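Local coordinates for uncharacterized protein (Bacillus cereus, PDB 5F2H) that is functionally uncharacterised but probably acts as a hydrolase, joining an all-helical N-terminal domain to an alpha/beta-hydrolase domain, at residues 44-53 / 75-84; 61-69 / 92-102. All coordinates share one frame; numbering follows the deposited sequence.

Contact 1. Residues 44-53 / 75-84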
loop_
_atom_site.group_PDB
_atom_site.type_symbol
_atom_site.label_atom_id
_atom_site.label_comp_id
_atom_site.label_asym_id
_atom_site.label_seq_id
_atom_site.Cartn_x
_atom_site.Cartn_y
_atom_site.Cartn_z
ATOM N N GLU B 44 7.706 -35.112 8.949
ATOM C CA GLU B 44 8.238 -36.444 8.794
ATOM C C GLU B 44 7.447 -37.478 9.556
ATOM O O GLU B 44 7.225 -38.578 9.067
ATOM C CB GLU B 44 9.698 -36.502 9.226
ATOM C CG GLU B 44 10.646 -35.682 8.382
ATOM C CD GLU B 44 12.076 -35.938 8.800
ATOM O OE1 GLU B 44 12.262 -36.450 9.919
ATOM O OE2 GLU B 44 13.014 -35.638 8.024
ATOM N N ALA B 45 7.067 -37.131 10.778
ATOM C CA ALA B 45 6.305 -38.033 11.626
ATOM C C ALA B 45 5.155 -38.611 10.828
ATOM O O ALA B 45 4.981 -39.812 10.770
ATOM C CB ALA B 45 5.798 -37.296 12.850
ATOM N N GLN B 46 4.412 -37.742 10.163
ATOM C CA GLN B 46 3.294 -38.144 9.337
ATOM C C GLN B 46 3.743 -39.008 8.174
ATOM O O GLN B 46 3.044 -39.942 7.784
ATOM C CB GLN B 46 2.607 -36.894 8.802
ATOM C CG GLN B 46 1.338 -37.128 7.980
ATOM C CD GLN B 46 0.213 -37.817 8.750
ATOM O OE1 GLN B 46 0.409 -38.878 9.338
ATOM N NE2 GLN B 46 -0.999 -37.271 8.638
ATOM N N ILE B 47 4.905 -38.682 7.597
ATOM C CA ILE B 47 5.457 -39.466 6.489
ATOM C C ILE B 47 5.843 -40.860 6.982
ATOM O O ILE B 47 5.574 -41.858 6.301
ATOM C CB ILE B 47 6.640 -38.763 5.824
ATOM C CG1 ILE B 47 6.154 -37.471 5.167
ATOM C CG2 ILE B 47 7.255 -39.636 4.742
ATOM C CD1 ILE B 47 7.272 -36.628 4.600
ATOM N N TYR B 48 6.466 -40.951 8.151
ATOM C CA TYR B 48 6.823 -42.268 8.686
ATOM C C TYR B 48 5.607 -43.095 9.019
ATOM O O TYR B 48 5.616 -44.304 8.804
ATOM C CB TYR B 48 7.715 -42.201 9.930
ATOM C CG TYR B 48 9.157 -41.849 9.650
ATOM C CD1 TYR B 48 10.047 -42.828 9.241
ATOM C CD2 TYR B 48 9.644 -40.570 9.852
ATOM C CE1 TYR B 48 11.372 -42.538 9.010
ATOM C CE2 TYR B 48 10.974 -40.266 9.618
ATOM C CZ TYR B 48 11.835 -41.255 9.206
ATOM O OH TYR B 48 13.159 -40.973 8.968
ATOM N N ASN B 49 4.576 -42.459 9.576
ATOM C CA ASN B 49 3.382 -43.179 9.942
ATOM C C ASN B 49 2.900 -43.831 8.680
ATOM O O ASN B 49 2.714 -45.046 8.648
ATOM C CB ASN B 49 2.328 -42.260 10.550
ATOM C CG ASN B 49 1.102 -43.013 11.032
ATOM O OD1 ASN B 49 1.094 -44.242 11.130
ATOM N ND2 ASN B 49 0.070 -42.271 11.383
ATOM N N PHE B 50 2.740 -43.048 7.615
ATOM C CA PHE B 50 2.305 -43.636 6.338
ATOM C C PHE B 50 3.173 -44.813 5.906
ATOM O O PHE B 50 2.650 -45.878 5.552
ATOM C CB PHE B 50 2.218 -42.599 5.229
ATOM C CG PHE B 50 0.923 -41.822 5.211
ATOM C CD1 PHE B 50 0.627 -40.874 6.181
ATOM C CD2 PHE B 50 0.040 -41.976 4.156
ATOM C CE1 PHE B 50 -0.569 -40.166 6.147
ATOM C CE2 PHE B 50 -1.141 -41.255 4.110
ATOM C CZ PHE B 50 -1.451 -40.355 5.113
ATOM N N LYS B 51 4.486 -44.656 6.002
ATOM C CA LYS B 51 5.379 -45.739 5.595
ATOM C C LYS B 51 5.199 -47.052 6.352
ATOM O O LYS B 51 4.928 -48.083 5.735
ATOM C CB LYS B 51 6.851 -45.312 5.616
ATOM C CG LYS B 51 7.204 -44.280 4.565
ATOM C CD LYS B 51 8.672 -43.910 4.602
ATOM C CE LYS B 51 8.981 -42.887 3.511
ATOM N NZ LYS B 51 10.428 -42.548 3.389
ATOM N N TYR B 52 5.322 -47.030 7.671
ATOM C CA TYR B 52 5.190 -48.280 8.405
ATOM C C TYR B 52 3.761 -48.835 8.416
ATOM O O TYR B 52 3.570 -50.045 8.484
ATOM C CB TYR B 52 5.777 -48.202 9.817
ATOM C CG TYR B 52 5.060 -47.320 10.810
ATOM C CD1 TYR B 52 3.901 -47.758 11.442
ATOM C CD2 TYR B 52 5.603 -46.108 11.213
ATOM C CE1 TYR B 52 3.258 -46.970 12.389
ATOM C CE2 TYR B 52 4.983 -45.329 12.176
ATOM C CZ TYR B 52 3.808 -45.763 12.752
ATOM O OH TYR B 52 3.156 -44.989 13.677
ATOM N N ALA B 53 2.766 -47.968 8.354
ATOM C CA ALA B 53 1.379 -48.432 8.331
ATOM C C ALA B 53 1.162 -49.212 7.032
ATOM O O ALA B 53 0.604 -50.318 7.037
ATOM C CB ALA B 53 0.426 -47.260 8.422
ATOM N N LYS B 75 14.393 -40.851 15.624
ATOM C CA LYS B 75 13.931 -39.473 15.481
ATOM C C LYS B 75 13.101 -38.931 16.631
ATOM O O LYS B 75 12.824 -37.746 16.685
ATOM C CB LYS B 75 13.266 -39.271 14.130
ATOM C CG LYS B 75 14.301 -39.343 13.023
ATOM C CD LYS B 75 13.711 -39.053 11.658
ATOM C CE LYS B 75 14.814 -38.889 10.621
ATOM N NZ LYS B 75 15.704 -40.078 10.518
ATOM N N GLY B 76 12.757 -39.798 17.578
ATOM C CA GLY B 76 11.982 -39.401 18.751
ATOM C C GLY B 76 10.556 -38.890 18.569
ATOM O O GLY B 76 10.103 -38.087 19.379
ATOM N N PHE B 77 9.836 -39.322 17.530
ATOM C CA PHE B 77 8.465 -38.860 17.357
ATOM C C PHE B 77 7.527 -39.763 18.144
ATOM O O PHE B 77 7.950 -40.794 18.672
ATOM C CB PHE B 77 8.013 -38.912 15.903
ATOM C CG PHE B 77 8.876 -38.142 14.954
ATOM C CD1 PHE B 77 9.006 -36.767 15.077
ATOM C CD2 PHE B 77 9.380 -38.758 13.822
ATOM C CE1 PHE B 77 9.726 -36.040 14.154
ATOM C CE2 PHE B 77 10.107 -38.044 12.902
ATOM C CZ PHE B 77 10.285 -36.683 13.066
ATOM N N TRP B 78 6.250 -39.393 18.211
ATOM C CA TRP B 78 5.249 -40.213 18.920
ATOM C C TRP B 78 3.905 -40.120 18.200
ATOM O O TRP B 78 3.655 -39.152 17.493
ATOM C CB TRP B 78 5.074 -39.761 20.380
ATOM C CG TRP B 78 4.472 -38.421 20.505
ATOM C CD1 TRP B 78 5.116 -37.233 20.625
ATOM C CD2 TRP B 78 3.078 -38.121 20.478
ATOM N NE1 TRP B 78 4.210 -36.206 20.706
ATOM C CE2 TRP B 78 2.949 -36.730 20.600
ATOM C CE3 TRP B 78 1.922 -38.899 20.350
ATOM C CZ2 TRP B 78 1.710 -36.098 20.582
ATOM C CZ3 TRP B 78 0.706 -38.273 20.332
ATOM C CH2 TRP B 78 0.606 -36.887 20.461
ATOM N N TYR B 79 3.043 -41.114 18.419
ATOM C CA TYR B 79 1.710 -41.158 17.817
ATOM C C TYR B 79 0.667 -41.533 18.866
ATOM O O TYR B 79 1.004 -42.062 19.923
ATOM C CB TYR B 79 1.686 -42.155 16.679
ATOM C CG TYR B 79 2.750 -41.864 15.643
ATOM C CD1 TYR B 79 2.520 -40.970 14.621
ATOM C CD2 TYR B 79 3.992 -42.465 15.708
ATOM C CE1 TYR B 79 3.496 -40.686 13.686
ATOM C CE2 TYR B 79 4.959 -42.201 14.769
ATOM C CZ TYR B 79 4.707 -41.311 13.754
ATOM O OH TYR B 79 5.687 -41.049 12.810
ATOM N N GLY B 80 -0.602 -41.241 18.574
ATOM C CA GLY B 80 -1.727 -41.524 19.492
ATOM C C GLY B 80 -1.757 -42.933 20.043
ATOM O O GLY B 80 -1.528 -43.901 19.330
ATOM N N ASN B 81 -2.075 -43.054 21.322
ATOM C CA ASN B 81 -2.113 -44.353 21.944
ATOM C C ASN B 81 -3.216 -45.169 21.348
ATOM O O ASN B 81 -2.993 -46.312 20.949
ATOM C CB ASN B 81 -2.381 -44.232 23.434
ATOM C CG ASN B 81 -2.493 -45.584 24.119
ATOM O OD1 ASN B 81 -1.841 -46.553 23.740
ATOM N ND2 ASN B 81 -3.277 -45.633 25.171
ATOM N N GLU B 82 -4.413 -44.581 21.298
ATOM C CA GLU B 82 -5.583 -45.279 20.767
ATOM C C GLU B 82 -5.300 -45.735 19.342
ATOM O O GLU B 82 -5.526 -46.885 18.995
ATOM C CB GLU B 82 -6.841 -44.424 20.885
ATOM C CG GLU B 82 -8.115 -45.215 20.610
ATOM C CD GLU B 82 -9.397 -44.505 21.042
ATOM O OE1 GLU B 82 -9.331 -43.467 21.754
ATOM O OE2 GLU B 82 -10.485 -45.050 20.733
ATOM N N TYR B 83 -4.786 -44.841 18.520
ATOM C CA TYR B 83 -4.435 -45.233 17.183
ATOM C C TYR B 83 -3.493 -46.437 17.212
ATOM O O TYR B 83 -3.785 -47.488 16.628
ATOM C CB TYR B 83 -3.761 -44.087 16.456
ATOM C CG TYR B 83 -3.038 -44.531 15.216
ATOM C CD1 TYR B 83 -3.730 -44.823 14.048
ATOM C CD2 TYR B 83 -1.641 -44.636 15.207
ATOM C CE1 TYR B 83 -3.052 -45.218 12.912
ATOM C CE2 TYR B 83 -0.958 -45.034 14.077
ATOM C CZ TYR B 83 -1.663 -45.316 12.933
ATOM O OH TYR B 83 -0.981 -45.697 11.798
ATOM N N LEU B 84 -2.372 -46.284 17.901
ATOM C CA LEU B 84 -1.403 -47.359 18.001
ATOM C C LEU B 84 -1.981 -48.698 18.351
ATOM O O LEU B 84 -1.778 -49.669 17.609
ATOM C CB LEU B 84 -0.294 -47.012 18.985
ATOM C CG LEU B 84 0.701 -45.980 18.471
ATOM C CD1 LEU B 84 1.633 -45.538 19.582
ATOM C CD2 LEU B 84 1.482 -46.530 17.274
#
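Within the helical N-terminal domain, helix 44-58 packs against the loop that leaves helix 61-74 and the start of helix 81-86, from Ala45 on Phe77 at one end to Ala53 beside Tyr83 at the other. Ala45 CB lies over one face of the Phe77 ring, 3.9 Å from its centroid and 16° off the normal, a CH-pi contact. Next to it, Tyr79 OH donates to Ala45 O; the refined 2.5 Å is very short and doubtful at this resolution. This oxygen also accepts the helical bond from Asn49 N, giving it two donors. Tyr52 turns its ring edge toward the Tyr79 face, the planes 76° apart and the centroids 5.8 Å, a T-shaped pair; its chi1 of 68° brings its OH over that face. Tyr83 OH reaches Asn49 OD1 at 2.6 Å in a weak hydrogen bond, the amide steep to the ring. Lys75 NZ makes another weak bond to Tyr48 OH, whose stronger partner is Glu70 on helix 61-74. Ser171 of the second subunit packs on Ala45 and Phe77. The chemistry is thus mainly aromatic: the Tyr79 hydroxyl ties the loop to a backbone oxygen of the helix, and Tyr83 of helix 81-86 adds a weak bond to a side-chain oxygen.

Contact 2. Residues 61-69 / 92-102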
loop_
_atom_site.group_PDB
_atom_site.type_symbol
_atom_site.label_atom_id
_atom_site.label_comp_id
_atom_site.label_asym_id
_atom_site.label_seq_id
_atom_site.Cartn_x
_atom_site.Cartn_y
_atom_site.Cartn_z
ATOM N N GLU B 61 6.051 -57.028 7.567
ATOM C CA GLU B 61 6.162 -56.840 8.996
ATOM C C GLU B 61 7.536 -56.371 9.440
ATOM O O GLU B 61 7.643 -55.428 10.236
ATOM C CB GLU B 61 5.792 -58.148 9.686
ATOM C CG GLU B 61 4.395 -58.638 9.330
ATOM C CD GLU B 61 4.089 -59.994 9.921
ATOM O OE1 GLU B 61 4.937 -60.544 10.663
ATOM O OE2 GLU B 61 2.999 -60.519 9.617
ATOM N N GLU B 62 8.573 -57.029 8.927
ATOM C CA GLU B 62 9.963 -56.682 9.257
ATOM C C GLU B 62 10.309 -55.254 8.819
ATOM O O GLU B 62 10.843 -54.456 9.599
ATOM C CB GLU B 62 10.935 -57.725 8.686
ATOM C CG GLU B 62 10.818 -59.076 9.382
ATOM C CD GLU B 62 11.691 -60.160 8.766
ATOM O OE1 GLU B 62 12.011 -60.071 7.556
ATOM O OE2 GLU B 62 12.013 -61.139 9.479
ATOM N N GLU B 63 9.945 -54.914 7.596
ATOM C CA GLU B 63 10.197 -53.575 7.093
ATOM C C GLU B 63 9.557 -52.585 8.056
ATOM O O GLU B 63 10.237 -51.716 8.603
ATOM C CB GLU B 63 9.646 -53.388 5.669
ATOM C CG GLU B 63 10.340 -54.218 4.593
ATOM C CD GLU B 63 10.263 -55.729 4.792
ATOM O OE1 GLU B 63 9.557 -56.207 5.706
ATOM O OE2 GLU B 63 10.927 -56.455 4.018
ATOM N N ALA B 64 8.261 -52.772 8.304
ATOM C CA ALA B 64 7.497 -51.912 9.216
ATOM C C ALA B 64 8.175 -51.693 10.570
ATOM O O ALA B 64 8.280 -50.561 11.023
ATOM C CB ALA B 64 6.108 -52.476 9.429
HETATM N N MSE B 65 8.681 -52.756 11.189
HETATM C CA MSE B 65 9.340 -52.626 12.500
HETATM C C MSE B 65 10.501 -51.666 12.526
HETATM O O MSE B 65 10.569 -50.853 13.450
HETATM C CB MSE B 65 9.772 -53.961 13.097
HETATM C CG MSE B 65 8.639 -54.624 13.878
HETATM SE SE MSE B 65 7.605 -53.304 14.891
HETATM C CE MSE B 65 8.601 -53.473 16.575
ATOM N N HIS B 66 11.432 -51.745 11.566
ATOM C CA HIS B 66 12.567 -50.800 11.563
ATOM C C HIS B 66 12.144 -49.378 11.137
ATOM O O HIS B 66 12.759 -48.389 11.536
ATOM C CB HIS B 66 13.819 -51.319 10.859
ATOM C CG HIS B 66 13.578 -51.866 9.496
ATOM N ND1 HIS B 66 13.535 -53.219 9.235
ATOM C CD2 HIS B 66 13.340 -51.246 8.318
ATOM C CE1 HIS B 66 13.311 -53.408 7.947
ATOM N NE2 HIS B 66 13.179 -52.227 7.370
ATOM N N VAL B 67 11.062 -49.268 10.367
ATOM C CA VAL B 67 10.556 -47.960 9.962
ATOM C C VAL B 67 10.064 -47.331 11.254
ATOM O O VAL B 67 10.438 -46.220 11.595
ATOM C CB VAL B 67 9.402 -48.062 8.949
ATOM C CG1 VAL B 67 8.837 -46.686 8.619
ATOM C CG2 VAL B 67 9.869 -48.730 7.677
HETATM N N MSE B 68 9.252 -48.090 11.985
HETATM C CA MSE B 68 8.698 -47.665 13.262
HETATM C C MSE B 68 9.825 -47.297 14.181
HETATM O O MSE B 68 9.882 -46.165 14.665
HETATM C CB MSE B 68 7.839 -48.800 13.808
HETATM C CG MSE B 68 6.797 -48.283 14.780
HETATM SE SE MSE B 68 5.303 -49.557 14.910
HETATM C CE MSE B 68 4.136 -48.429 16.023
ATOM N N LYS B 69 10.764 -48.219 14.395
ATOM C CA LYS B 69 11.922 -47.949 15.270
ATOM C C LYS B 69 12.589 -46.637 14.960
ATOM O O LYS B 69 12.812 -45.823 15.842
ATOM C CB LYS B 69 13.001 -49.026 15.157
ATOM C CG LYS B 69 12.660 -50.381 15.741
ATOM C CD LYS B 69 13.813 -51.359 15.546
ATOM C CE LYS B 69 13.516 -52.699 16.204
ATOM N NZ LYS B 69 14.612 -53.685 15.991
ATOM N N PRO B 92 -0.591 -56.839 12.829
ATOM C CA PRO B 92 0.500 -57.801 12.585
ATOM C C PRO B 92 1.785 -57.545 13.361
ATOM O O PRO B 92 2.677 -58.399 13.375
ATOM C CB PRO B 92 0.798 -57.631 11.103
ATOM C CG PRO B 92 -0.441 -57.087 10.532
ATOM C CD PRO B 92 -1.077 -56.237 11.579
ATOM N N LEU B 93 1.871 -56.383 13.992
ATOM C CA LEU B 93 3.037 -56.002 14.763
ATOM C C LEU B 93 2.945 -56.346 16.260
ATOM O O LEU B 93 3.978 -56.425 16.928
ATOM C CB LEU B 93 3.266 -54.503 14.574
ATOM C CG LEU B 93 3.430 -54.087 13.100
ATOM C CD1 LEU B 93 3.507 -52.579 12.955
ATOM C CD2 LEU B 93 4.657 -54.723 12.473
ATOM N N HIS B 94 1.735 -56.593 16.781
ATOM C CA HIS B 94 1.566 -56.912 18.222
ATOM C C HIS B 94 2.371 -58.120 18.687
ATOM O O HIS B 94 2.658 -58.257 19.875
ATOM C CB HIS B 94 0.098 -57.102 18.625
ATOM C CG HIS B 94 -0.764 -55.924 18.307
ATOM N ND1 HIS B 94 -1.758 -55.964 17.358
ATOM C CD2 HIS B 94 -0.743 -54.656 18.770
ATOM C CE1 HIS B 94 -2.363 -54.789 17.304
ATOM N NE2 HIS B 94 -1.754 -53.974 18.141
ATOM N N LYS B 95 2.728 -58.997 17.756
ATOM C CA LYS B 95 3.516 -60.167 18.101
ATOM C C LYS B 95 4.850 -59.712 18.666
ATOM O O LYS B 95 5.318 -60.244 19.663
ATOM C CB LYS B 95 3.836 -60.999 16.863
ATOM C CG LYS B 95 2.659 -61.489 16.054
ATOM C CD LYS B 95 3.187 -62.155 14.795
ATOM C CE LYS B 95 2.080 -62.543 13.835
ATOM N NZ LYS B 95 2.624 -63.071 12.553
ATOM N N PHE B 96 5.430 -58.688 18.047
ATOM C CA PHE B 96 6.751 -58.190 18.444
ATOM C C PHE B 96 6.811 -57.454 19.777
ATOM O O PHE B 96 5.932 -56.658 20.098
ATOM C CB PHE B 96 7.326 -57.303 17.339
ATOM C CG PHE B 96 7.374 -57.972 16.000
ATOM C CD1 PHE B 96 8.398 -58.844 15.681
ATOM C CD2 PHE B 96 6.396 -57.719 15.050
ATOM C CE1 PHE B 96 8.440 -59.463 14.442
ATOM C CE2 PHE B 96 6.427 -58.337 13.812
ATOM C CZ PHE B 96 7.452 -59.207 13.504
ATOM N N GLU B 97 7.860 -57.738 20.550
ATOM C CA GLU B 97 8.057 -57.087 21.836
ATOM C C GLU B 97 8.544 -55.665 21.582
ATOM O O GLU B 97 8.179 -54.739 22.304
ATOM C CB GLU B 97 9.019 -57.870 22.750
ATOM C CG GLU B 97 10.443 -58.075 22.227
ATOM C CD GLU B 97 11.351 -58.852 23.191
ATOM O OE1 GLU B 97 12.343 -59.475 22.732
ATOM O OE2 GLU B 97 11.061 -58.869 24.409
ATOM N N GLU B 98 9.333 -55.479 20.528
ATOM C CA GLU B 98 9.820 -54.142 20.207
ATOM C C GLU B 98 8.622 -53.236 19.991
ATOM O O GLU B 98 8.685 -52.042 20.257
ATOM C CB GLU B 98 10.763 -54.089 18.972
ATOM C CG GLU B 98 12.179 -54.691 19.093
ATOM C CD GLU B 98 12.258 -56.212 19.136
ATOM O OE1 GLU B 98 11.238 -56.902 18.897
ATOM O OE2 GLU B 98 13.380 -56.724 19.358
ATOM N N PHE B 99 7.526 -53.811 19.503
ATOM C CA PHE B 99 6.317 -53.041 19.262
ATOM C C PHE B 99 5.750 -52.486 20.555
ATOM O O PHE B 99 5.361 -51.328 20.603
ATOM C CB PHE B 99 5.261 -53.872 18.543
ATOM C CG PHE B 99 3.992 -53.120 18.278
ATOM C CD1 PHE B 99 3.869 -52.333 17.148
ATOM C CD2 PHE B 99 2.923 -53.200 19.152
ATOM C CE1 PHE B 99 2.697 -51.641 16.899
ATOM C CE2 PHE B 99 1.757 -52.499 18.914
ATOM C CZ PHE B 99 1.642 -51.721 17.787
ATOM N N HIS B 100 5.705 -53.304 21.603
ATOM C CA HIS B 100 5.174 -52.834 22.887
ATOM C C HIS B 100 6.073 -51.741 23.435
ATOM O O HIS B 100 5.593 -50.808 24.069
ATOM C CB HIS B 100 4.961 -53.977 23.884
ATOM C CG HIS B 100 4.016 -55.023 23.382
ATOM N ND1 HIS B 100 4.436 -56.273 22.984
ATOM C CD2 HIS B 100 2.703 -54.952 23.058
ATOM C CE1 HIS B 100 3.403 -56.959 22.529
ATOM N NE2 HIS B 100 2.342 -56.175 22.548
ATOM N N GLN B 101 7.371 -51.846 23.160
ATOM C CA GLN B 101 8.327 -50.839 23.593
ATOM C C GLN B 101 7.987 -49.477 23.006
ATOM O O GLN B 101 8.081 -48.442 23.678
ATOM C CB GLN B 101 9.717 -51.192 23.089
ATOM C CG GLN B 101 10.761 -50.128 23.404
ATOM C CD GLN B 101 12.095 -50.433 22.772
ATOM O OE1 GLN B 101 12.237 -51.409 22.034
ATOM N NE2 GLN B 101 13.074 -49.581 23.029
HETATM N N MSE B 102 7.654 -49.474 21.723
HETATM C CA MSE B 102 7.324 -48.229 21.061
HETATM C C MSE B 102 6.045 -47.697 21.616
HETATM O O MSE B 102 5.969 -46.527 21.974
HETATM C CB MSE B 102 7.421 -48.367 19.565
HETATM C CG MSE B 102 8.880 -48.029 19.276
HETATM SE SE MSE B 102 9.395 -49.053 17.705
HETATM C CE MSE B 102 10.855 -49.913 18.725
#
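Helix 61-69 and helix 97-102 run in nearly the same direction, their axes 29° apart and 10.6 Å at closest approach, and a type I turn from Leu93 to Phe96 leads into the second helix. Selenomethionine Met65, facing the other segment, bends at chi2 (-39°) and again at chi3, and its side chain runs antiparallel to those of Leu93 and Phe96. Its CG lies over the Phe96 face, 4.2 Å from the ring centroid, a CH-pi contact, while SE stands oblique to the same ring in a Met-aromatic contact and CE ends against Glu98 CB and the backbone N of Phe99. Leu93 CD2 lies 4.1 Å from Ala64 CB and equally near Met65 SE. One helical turn further, Met68 extends its chain so that CE comes 3.6 Å from Phe99 CE1; its SE lies 71° off the Phe99 ring normal, a second Met-aromatic contact. Met102 runs past Met68 in the opposite sense, bringing its SE to 4.0 Å from Met68 CG, and its CE rests on Lys69 CG. Polar atoms contribute little across this interface. Glu61 and Lys95 form a long salt bridge, OE2 to NZ 3.9 Å, with Glu61 OE1 also at the Phe96 edge and the carboxylate plane steep to that ring. No hydrogen bond joins the segments, and Ala55 and Ser56 of helix 44-58 flank the apolar side. Such near-parallel packing of non-consecutive helices through apolar side chains is consistent with the TPR-like character of the N-terminal family region.

Overall arrangement
Contacts 1 and 2 are interleaved along the chain, in the order 44-53, 61-69, 75-84, 92-102, and their centres are about 12 Å apart. Helix 61-74 connects them: Val67 CG1 lies 3.6 Å from Tyr52 CB, and Met68 CE lies 3.5 Å from Leu84 CD2, so the apolar packing of contact 2 continues into contact 1. Contact 1 meets the second subunit and has a bound Tris molecule about 3 Å from the Asn49 side chain, probably from the crystallisation liquor, whereas contact 2 touches no other chain of the assembly. With centres about 40 and 52 Å from the chain's centre, on the same side, both belong to the helical domain, not the alpha/beta-hydrolase domain where a nucleophile would be expected.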